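Local structure of 1-carboxybiuret hydrolase subunit AtzE (Pseudomonas sp., 6C62) at residues A[86-91]-A[120-124]; A[202-206]-A[304-309]; A[311-317]-A[332-336]. The protein hydrolyses 1-carboxybiuret to urea-1,3-dicarboxylate and ammonia, a step in the bacterial breakdown of atrazine. One frame throughout, in Å; residues are numbered along the deposited sequence.

Contact 1: residues A[86-91]-A[120-124]; sequences AGSKIN and MDEFA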
loop_
_atom_site.group_PDB
_atom_site.type_symbol
_atom_site.label_atom_id
_atom_site.label_comp_id
_atom_site.label_asym_id
_atom_site.label_seq_id
_atom_site.Cartn_x
_atom_site.Cartn_y
_atom_site.Cartn_z
ATOM N N ALA A 86 -3.959 23.579 9.913
ATOM C CA ALA A 86 -3.273 23.100 8.717
ATOM C C ALA A 86 -3.384 24.114 7.547
ATOM O O ALA A 86 -3.638 23.750 6.403
ATOM C CB ALA A 86 -3.803 21.745 8.312
ATOM N N GLY A 87 -3.189 25.393 7.885
ATOM C CA GLY A 87 -3.205 26.496 6.941
ATOM C C GLY A 87 -4.535 26.822 6.250
ATOM O O GLY A 87 -4.537 27.586 5.287
ATOM N N SER A 88 -5.643 26.242 6.744
ATOM C CA SER A 88 -6.894 26.290 6.101
ATOM C C SER A 88 -7.861 27.153 6.867
ATOM O O SER A 88 -7.691 27.412 8.080
ATOM C CB SER A 88 -7.492 24.891 5.954
ATOM O OG SER A 88 -8.050 24.452 7.225
ATOM N N LYS A 89 -8.883 27.618 6.156
ATOM C CA LYS A 89 -10.047 28.117 6.842
ATOM C C LYS A 89 -11.110 27.075 7.081
ATOM O O LYS A 89 -11.834 27.190 8.067
ATOM C CB LYS A 89 -10.571 29.410 6.221
ATOM C CG LYS A 89 -11.144 29.359 4.880
ATOM C CD LYS A 89 -11.732 30.743 4.565
ATOM C CE LYS A 89 -12.508 30.604 3.276
ATOM N NZ LYS A 89 -12.689 31.953 2.685
ATOM N N ILE A 90 -11.132 26.018 6.251
ATOM C CA ILE A 90 -12.023 24.888 6.433
ATOM C C ILE A 90 -11.979 24.272 7.826
ATOM O O ILE A 90 -12.993 23.946 8.390
ATOM C CB ILE A 90 -11.747 23.852 5.335
ATOM C CG1 ILE A 90 -12.446 24.295 4.051
ATOM C CG2 ILE A 90 -12.344 22.482 5.689
ATOM C CD1 ILE A 90 -11.979 23.587 2.827
ATOM N N ASN A 91 -10.791 24.114 8.384
ATOM C CA ASN A 91 -10.631 23.476 9.697
ATOM C C ASN A 91 -11.041 24.379 10.885
ATOM O O ASN A 91 -11.079 23.868 12.008
ATOM C CB ASN A 91 -9.202 23.009 9.936
ATOM C CG ASN A 91 -8.842 21.746 9.142
ATOM O OD1 ASN A 91 -9.577 21.344 8.255
ATOM N ND2 ASN A 91 -7.677 21.154 9.456
ATOM N N MET A 120 1.605 28.108 7.213
ATOM C CA MET A 120 1.925 27.113 6.228
ATOM C C MET A 120 1.050 27.282 5.005
ATOM O O MET A 120 -0.004 27.894 5.069
ATOM C CB MET A 120 1.789 25.705 6.812
ATOM C CG MET A 120 0.392 25.398 7.401
ATOM S SD MET A 120 0.122 23.666 7.842
ATOM C CE MET A 120 -0.147 22.831 6.286
ATOM N N ASP A 121 1.472 26.731 3.867
ATOM C CA ASP A 121 0.567 26.643 2.719
ATOM C C ASP A 121 -0.596 25.762 3.104
ATOM O O ASP A 121 -0.416 24.745 3.809
ATOM C CB ASP A 121 1.202 26.056 1.477
ATOM C CG ASP A 121 2.187 27.027 0.803
ATOM O OD1 ASP A 121 1.774 28.084 0.218
ATOM O OD2 ASP A 121 3.404 26.743 0.871
ATOM N N GLU A 122 -1.783 26.138 2.648
ATOM C CA GLU A 122 -3.008 25.399 3.032
ATOM C C GLU A 122 -2.902 23.925 2.709
ATOM O O GLU A 122 -2.619 23.555 1.606
ATOM C CB GLU A 122 -4.242 25.972 2.340
ATOM C CG GLU A 122 -5.451 25.105 2.614
ATOM C CD GLU A 122 -6.720 25.571 1.939
ATOM O OE1 GLU A 122 -6.951 25.079 0.778
ATOM O OE2 GLU A 122 -7.510 26.326 2.587
ATOM N N PHE A 123 -3.143 23.095 3.717
ATOM C CA PHE A 123 -3.153 21.659 3.592
ATOM C C PHE A 123 -1.855 21.088 3.103
ATOM O O PHE A 123 -1.815 19.965 2.615
ATOM C CB PHE A 123 -4.390 21.165 2.770
ATOM C CG PHE A 123 -5.716 21.349 3.465
ATOM C CD1 PHE A 123 -5.884 21.073 4.795
ATOM C CD2 PHE A 123 -6.832 21.798 2.763
ATOM C CE1 PHE A 123 -7.137 21.224 5.398
ATOM C CE2 PHE A 123 -8.054 21.935 3.348
ATOM C CZ PHE A 123 -8.215 21.648 4.682
ATOM N N ALA A 124 -0.780 21.873 3.254
ATOM C CA ALA A 124 0.585 21.486 2.946
ATOM C C ALA A 124 0.887 21.388 1.449
ATOM O O ALA A 124 1.964 20.951 1.133
ATOM C CB ALA A 124 0.956 20.176 3.645
#
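The ring of Phe123 lies under Ser88, whose CB sits 3.9 Å from the centroid of the Phe123 ring and displaced toward its rim, a CH-pi contact over one face. Asn91 reaches the same ring at its edge: OD1 lies near the ring plane, 3.8 Å from Phe123 CE1, with the amide turned 61° against the ring. Ser88 OG sits between its own backbone N and carbonyl carbon (chi1 77°), from where it accepts the N-H of Asn91 in an ST motif and also bonds Leu85 O; Asn91 ND2 bonds Thr84 O, which fixes the turn of the amide. The backbones join through a single hydrogen bond, Phe123 N to Ala86 O at 2.8 Å, nearly straight at the hydrogen (165°).

Met120 and Glu122 fill in along Gly87. Met120 SD lies 3.5 Å from Ala86 C, and the bend at chi3 folds CE back beside Ala86 O. Glu122 runs extended, its CB 3.4 Å from Gly87 O and its OE2 beside Ser88 CA; the carboxylate is held by Glu325 N at OE1 and His133 NE2 at OE2. Gly87 has positive phi, and any CB on it would clash with Met120 O.

An alanine in place of Phe123 would probably open a gap beneath Ser88 CB and leave Asn91 OD1 and the neighbouring rings of His313 and Tyr200 without the surface they pack on. In this amidase-family enzyme the two loops follow neighbouring strands of the central sheet, and Met120 approaches Lys74, probably part of the charge relay. The chemistry implies a junction near the probable catalytic residues in which buried polar groups meet specific partners, Asn131 ND2 bridging Met120 O and Gly87 O, while the Phe123 ring packs among them.

Contact 2: residues A[202-206]-A[304-309]; sequences FVHSI and ITASEG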
loop_
_atom_site.group_PDB
_atom_site.type_symbol
_atom_site.label_atom_id
_atom_site.label_comp_id
_atom_site.label_asym_id
_atom_site.label_seq_id
_atom_site.Cartn_x
_atom_site.Cartn_y
_atom_site.Cartn_z
ATOM N N PHE A 202 -1.276 14.918 4.690
ATOM C CA PHE A 202 -1.338 15.418 3.304
ATOM C C PHE A 202 -1.299 14.183 2.414
ATOM O O PHE A 202 -2.300 13.859 1.764
ATOM C CB PHE A 202 -0.202 16.431 3.089
ATOM C CG PHE A 202 0.002 16.896 1.669
ATOM C CD1 PHE A 202 -1.108 17.100 0.792
ATOM C CD2 PHE A 202 1.284 17.172 1.214
ATOM C CE1 PHE A 202 -0.921 17.533 -0.507
ATOM C CE2 PHE A 202 1.494 17.627 -0.126
ATOM C CZ PHE A 202 0.383 17.806 -0.967
ATOM N N VAL A 203 -0.178 13.491 2.393
ATOM C CA VAL A 203 0.015 12.258 1.572
ATOM C C VAL A 203 0.456 11.165 2.535
ATOM O O VAL A 203 1.594 11.131 2.987
ATOM C CB VAL A 203 1.072 12.489 0.484
ATOM C CG1 VAL A 203 1.266 11.261 -0.419
ATOM C CG2 VAL A 203 0.764 13.739 -0.316
ATOM N N HIS A 204 -0.436 10.255 2.856
ATOM C CA HIS A 204 -0.116 9.175 3.784
ATOM C C HIS A 204 1.141 8.381 3.339
ATOM O O HIS A 204 1.972 7.972 4.162
ATOM C CB HIS A 204 -1.324 8.208 3.876
ATOM C CG HIS A 204 -2.554 8.804 4.462
ATOM N ND1 HIS A 204 -3.825 8.524 3.979
ATOM C CD2 HIS A 204 -2.713 9.595 5.556
ATOM C CE1 HIS A 204 -4.705 9.151 4.760
ATOM N NE2 HIS A 204 -4.052 9.817 5.711
ATOM N N SER A 205 1.274 8.177 2.037
ATOM C CA SER A 205 2.395 7.399 1.498
ATOM C C SER A 205 3.767 8.130 1.527
ATOM O O SER A 205 4.812 7.507 1.241
ATOM C CB SER A 205 2.109 7.003 0.026
ATOM O OG SER A 205 1.102 6.006 -0.142
ATOM N N ILE A 206 3.791 9.453 1.769
ATOM C CA ILE A 206 5.053 10.201 1.646
ATOM C C ILE A 206 5.359 11.211 2.739
ATOM O O ILE A 206 6.509 11.637 2.865
ATOM C CB ILE A 206 5.159 10.893 0.239
ATOM C CG1 ILE A 206 4.703 9.988 -0.933
ATOM C CG2 ILE A 206 6.586 11.302 -0.051
ATOM C CD1 ILE A 206 4.682 10.714 -2.265
ATOM N N ILE A 304 1.373 10.478 -7.085
ATOM C CA ILE A 304 0.839 9.947 -5.826
ATOM C C ILE A 304 0.373 11.074 -4.904
ATOM O O ILE A 304 -0.622 10.983 -4.282
ATOM C CB ILE A 304 1.909 9.069 -5.155
ATOM C CG1 ILE A 304 1.979 7.751 -5.945
ATOM C CG2 ILE A 304 1.622 8.760 -3.691
ATOM C CD1 ILE A 304 3.223 6.911 -5.671
ATOM N N THR A 305 1.136 12.140 -4.864
ATOM C CA THR A 305 0.845 13.305 -4.024
ATOM C C THR A 305 -0.494 13.906 -4.416
ATOM O O THR A 305 -1.321 14.161 -3.560
ATOM C CB THR A 305 1.966 14.353 -4.136
ATOM O OG1 THR A 305 3.142 13.838 -3.463
ATOM C CG2 THR A 305 1.546 15.661 -3.540
ATOM N N ALA A 306 -0.664 14.169 -5.706
ATOM C CA ALA A 306 -1.864 14.851 -6.155
ATOM C C ALA A 306 -3.122 14.008 -5.906
ATOM O O ALA A 306 -4.122 14.520 -5.513
ATOM C CB ALA A 306 -1.753 15.208 -7.626
ATOM N N SER A 307 -3.066 12.716 -6.223
ATOM C CA SER A 307 -4.238 11.877 -5.998
ATOM C C SER A 307 -4.537 11.643 -4.501
ATOM O O SER A 307 -5.715 11.731 -4.110
ATOM C CB SER A 307 -4.086 10.567 -6.745
ATOM O OG SER A 307 -4.307 10.855 -8.113
ATOM N N GLU A 308 -3.526 11.295 -3.720
ATOM C CA GLU A 308 -3.771 11.010 -2.318
ATOM C C GLU A 308 -4.180 12.326 -1.578
ATOM O O GLU A 308 -5.098 12.304 -0.821
ATOM C CB GLU A 308 -2.552 10.413 -1.619
ATOM C CG GLU A 308 -2.306 8.975 -1.915
ATOM C CD GLU A 308 -1.227 8.261 -1.047
ATOM O OE1 GLU A 308 -0.906 8.682 0.088
ATOM O OE2 GLU A 308 -0.708 7.177 -1.511
ATOM N N GLY A 309 -3.493 13.462 -1.842
ATOM C CA GLY A 309 -3.895 14.727 -1.191
ATOM C C GLY A 309 -5.261 15.226 -1.667
ATOM O O GLY A 309 -6.087 15.631 -0.872
#
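Ser205 and Glu308 tie the loop before strand 208-213 to helix 294-312, part of the helical layer around the mixed central sheet of the amidase fold. Glu308 carries the contact. Its CB lies 4.1 Å from Val203 CG1; CG, on the opposite side of the CA–CB bond from the carbonyl carbon (chi1 -77°), leads into an extended chain that brings the carboxylate up to the loop. CD then stands 3.7 Å from Ser205 CB. Beyond it the two oxygens divide the work. OE1 takes the backbone N-H of Ser205 at 3.0 Å, measured from Ser205 N, through its syn lone pair, and also brushes Val203 CG1. OE2 receives the hydroxyl of Ser205, again through a syn lone pair, and takes a further hydrogen bond with Tyr343 OH from helix 340-360. Bonds at both oxygens fix the rotation of this buried carboxylate, its two oxygens directed at Ser205, and an apolar side chain of a different protein's chain and Leu344 of the second copy of AtzE pack on Glu308.

One turn back along the helix the packing is apolar. Val203 CG2 rests 3.8 Å from Thr305 CG2 and also covers the centre of one face of the neighbouring Phe202 ring. Ile206 CD1 meets Ile304 CG2 at 3.9 Å. At Gly309 the helix comes close to the loop backbone, with its CA making a CA-H...O contact to Phe202 O; a CB there would clash with Phe202 CE1. The Phe202 ring approaches the helix obliquely, with CZ 3.5 Å from Thr305 CG2.

Contact 3: residues A[311-317]-A[332-336]; sequences CLHLDDL and FISGV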
loop_
_atom_site.group_PDB
_atom_site.type_symbol
_atom_site.label_atom_id
_atom_site.label_comp_id
_atom_site.label_asym_id
_atom_site.label_seq_id
_atom_site.Cartn_x
_atom_site.Cartn_y
_atom_site.Cartn_z
ATOM N N CYS A 311 -7.805 13.394 -3.003
ATOM C CA CYS A 311 -8.868 12.505 -2.555
ATOM C C CYS A 311 -9.117 12.603 -1.070
ATOM O O CYS A 311 -10.220 12.422 -0.618
ATOM C CB CYS A 311 -8.633 11.071 -3.000
ATOM S SG CYS A 311 -8.737 11.022 -4.841
ATOM N N LEU A 312 -8.097 12.898 -0.292
ATOM C CA LEU A 312 -8.271 13.139 1.127
ATOM C C LEU A 312 -9.310 14.227 1.406
ATOM O O LEU A 312 -9.934 14.191 2.440
ATOM C CB LEU A 312 -6.978 13.607 1.760
ATOM C CG LEU A 312 -6.800 13.478 3.280
ATOM C CD1 LEU A 312 -6.730 12.013 3.656
ATOM C CD2 LEU A 312 -5.496 14.174 3.666
ATOM N N HIS A 313 -9.417 15.214 0.512
ATOM C CA HIS A 313 -10.305 16.373 0.717
ATOM C C HIS A 313 -11.533 16.311 -0.201
ATOM O O HIS A 313 -12.213 17.319 -0.425
ATOM C CB HIS A 313 -9.507 17.639 0.409
ATOM C CG HIS A 313 -8.390 17.878 1.367
ATOM N ND1 HIS A 313 -8.614 18.319 2.641
ATOM C CD2 HIS A 313 -7.058 17.690 1.256
ATOM C CE1 HIS A 313 -7.465 18.432 3.273
ATOM N NE2 HIS A 313 -6.499 18.028 2.469
ATOM N N LEU A 314 -11.858 15.130 -0.723
ATOM C CA LEU A 314 -12.912 15.046 -1.721
ATOM C C LEU A 314 -14.284 15.541 -1.209
ATOM O O LEU A 314 -15.013 16.226 -1.942
ATOM C CB LEU A 314 -13.008 13.636 -2.269
ATOM C CG LEU A 314 -14.077 13.393 -3.330
ATOM C CD1 LEU A 314 -13.923 14.320 -4.532
ATOM C CD2 LEU A 314 -13.978 11.923 -3.775
ATOM N N ASP A 315 -14.615 15.203 0.037
ATOM C CA ASP A 315 -15.919 15.554 0.590
ATOM C C ASP A 315 -16.079 17.058 0.645
ATOM O O ASP A 315 -17.143 17.560 0.272
ATOM C CB ASP A 315 -16.124 15.054 2.028
ATOM C CG ASP A 315 -16.222 13.520 2.153
ATOM O OD1 ASP A 315 -16.888 12.878 1.278
ATOM O OD2 ASP A 315 -15.642 12.954 3.161
ATOM N N ASP A 316 -15.036 17.767 1.089
ATOM C CA ASP A 316 -15.026 19.212 1.070
ATOM C C ASP A 316 -14.918 19.819 -0.325
ATOM O O ASP A 316 -15.518 20.868 -0.592
ATOM C CB ASP A 316 -13.914 19.747 1.968
ATOM C CG ASP A 316 -14.261 19.574 3.460
ATOM O OD1 ASP A 316 -15.461 19.689 3.797
ATOM O OD2 ASP A 316 -13.339 19.340 4.315
ATOM N N LEU A 317 -14.231 19.182 -1.264
ATOM C CA LEU A 317 -14.218 19.706 -2.628
ATOM C C LEU A 317 -15.593 19.626 -3.266
ATOM O O LEU A 317 -15.891 20.395 -4.161
ATOM C CB LEU A 317 -13.173 18.997 -3.518
ATOM C CG LEU A 317 -11.699 19.226 -3.176
ATOM C CD1 LEU A 317 -10.797 18.195 -3.855
ATOM C CD2 LEU A 317 -11.306 20.623 -3.577
ATOM N N PHE A 332 -5.599 20.334 -6.422
ATOM C CA PHE A 332 -6.279 19.262 -5.722
ATOM C C PHE A 332 -7.316 18.602 -6.618
ATOM O O PHE A 332 -7.397 17.358 -6.671
ATOM C CB PHE A 332 -6.952 19.749 -4.391
ATOM C CG PHE A 332 -6.027 19.878 -3.222
ATOM C CD1 PHE A 332 -5.299 18.810 -2.751
ATOM C CD2 PHE A 332 -5.920 21.060 -2.573
ATOM C CE1 PHE A 332 -4.478 18.933 -1.624
ATOM C CE2 PHE A 332 -5.060 21.224 -1.482
ATOM C CZ PHE A 332 -4.357 20.151 -0.993
ATOM N N ILE A 333 -8.096 19.423 -7.335
ATOM C CA ILE A 333 -9.121 18.879 -8.213
ATOM C C ILE A 333 -8.455 18.042 -9.335
ATOM O O ILE A 333 -8.891 16.928 -9.598
ATOM C CB ILE A 333 -10.035 19.957 -8.780
ATOM C CG1 ILE A 333 -10.978 20.484 -7.731
ATOM C CG2 ILE A 333 -10.858 19.433 -9.926
ATOM C CD1 ILE A 333 -11.686 21.807 -8.115
ATOM N N SER A 334 -7.429 18.568 -9.975
ATOM C CA SER A 334 -6.680 17.792 -10.948
ATOM C C SER A 334 -6.252 16.456 -10.424
ATOM O O SER A 334 -6.424 15.416 -11.089
ATOM C CB SER A 334 -5.402 18.566 -11.375
ATOM O OG SER A 334 -4.762 17.861 -12.441
ATOM N N GLY A 335 -5.712 16.453 -9.209
ATOM C CA GLY A 335 -5.296 15.198 -8.531
ATOM C C GLY A 335 -6.417 14.177 -8.414
ATOM O O GLY A 335 -6.213 12.979 -8.668
ATOM N N VAL A 336 -7.611 14.634 -8.047
ATOM C CA VAL A 336 -8.804 13.742 -7.939
ATOM C C VAL A 336 -9.189 13.139 -9.284
ATOM O O VAL A 336 -9.722 12.038 -9.340
ATOM C CB VAL A 336 -10.000 14.528 -7.382
ATOM C CG1 VAL A 336 -11.295 13.777 -7.533
ATOM C CG2 VAL A 336 -9.748 14.886 -5.935
#
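His313 and Phe332 form the aromatic part of the contact, a T-shaped pair in which the edge of the imidazole is directed at the face of the phenyl ring. The planes stand at 60° and the centroids are 5.3 Å apart; the nearest atoms, His313 CD2 and Phe332 CE1, are separated by 4.1 Å. Both rings have further aromatic company, His313 against Phe123 and Phe332 against Tyr125.

The chain breaks between two helices: after helix 294-312, His313 takes the N-cap position of helix 314-319, which presents new side chains to helix 329-336. These helices belong to the helical periphery of the amidase fold, and the centre of the contact lies about 25 Å from the centre of the chain.

Aliphatic contacts make up the rest, and no hydrogen bond crosses between the segments. Val336 divides its two methyls: CG1, anti to the backbone N (chi1 167°), meets Leu314 CD1 at 4.0 Å, while CG2 lies 3.8 Å from Cys311 N and 4.1 Å from Cys311 SG. Leu317 spreads its branches over the same helix. Its CD1 touches Val336 CG2 at 4.0 Å, the two side chains lying alongside and running antiparallel, and also reaches Phe332 CB, whereas its CD2 reaches Ile333 CG1 at 4.2 Å. From the second copy of AtzE, Ala341 packs on Cys311 and Leu314.

The three contacts follow one another along the chain, 1 before 2 before 3, all within the amidase fold. Contacts 2 and 3 have centres about 11 Å apart and share helix 294-312, which meets the 202-206 loop before it ends at the turn into helix 314-319. Centres of contacts 1 and 2 are about 15 Å apart, those of 1 and 3 about 14 Å. Phe123 joins contact 1 to both others, its carbonyl oxygen packing on Phe202 and its ring on His313. The set thus runs from loops near the probable catalytic residues to helices that touch the second AtzE subunit and another protein's chain.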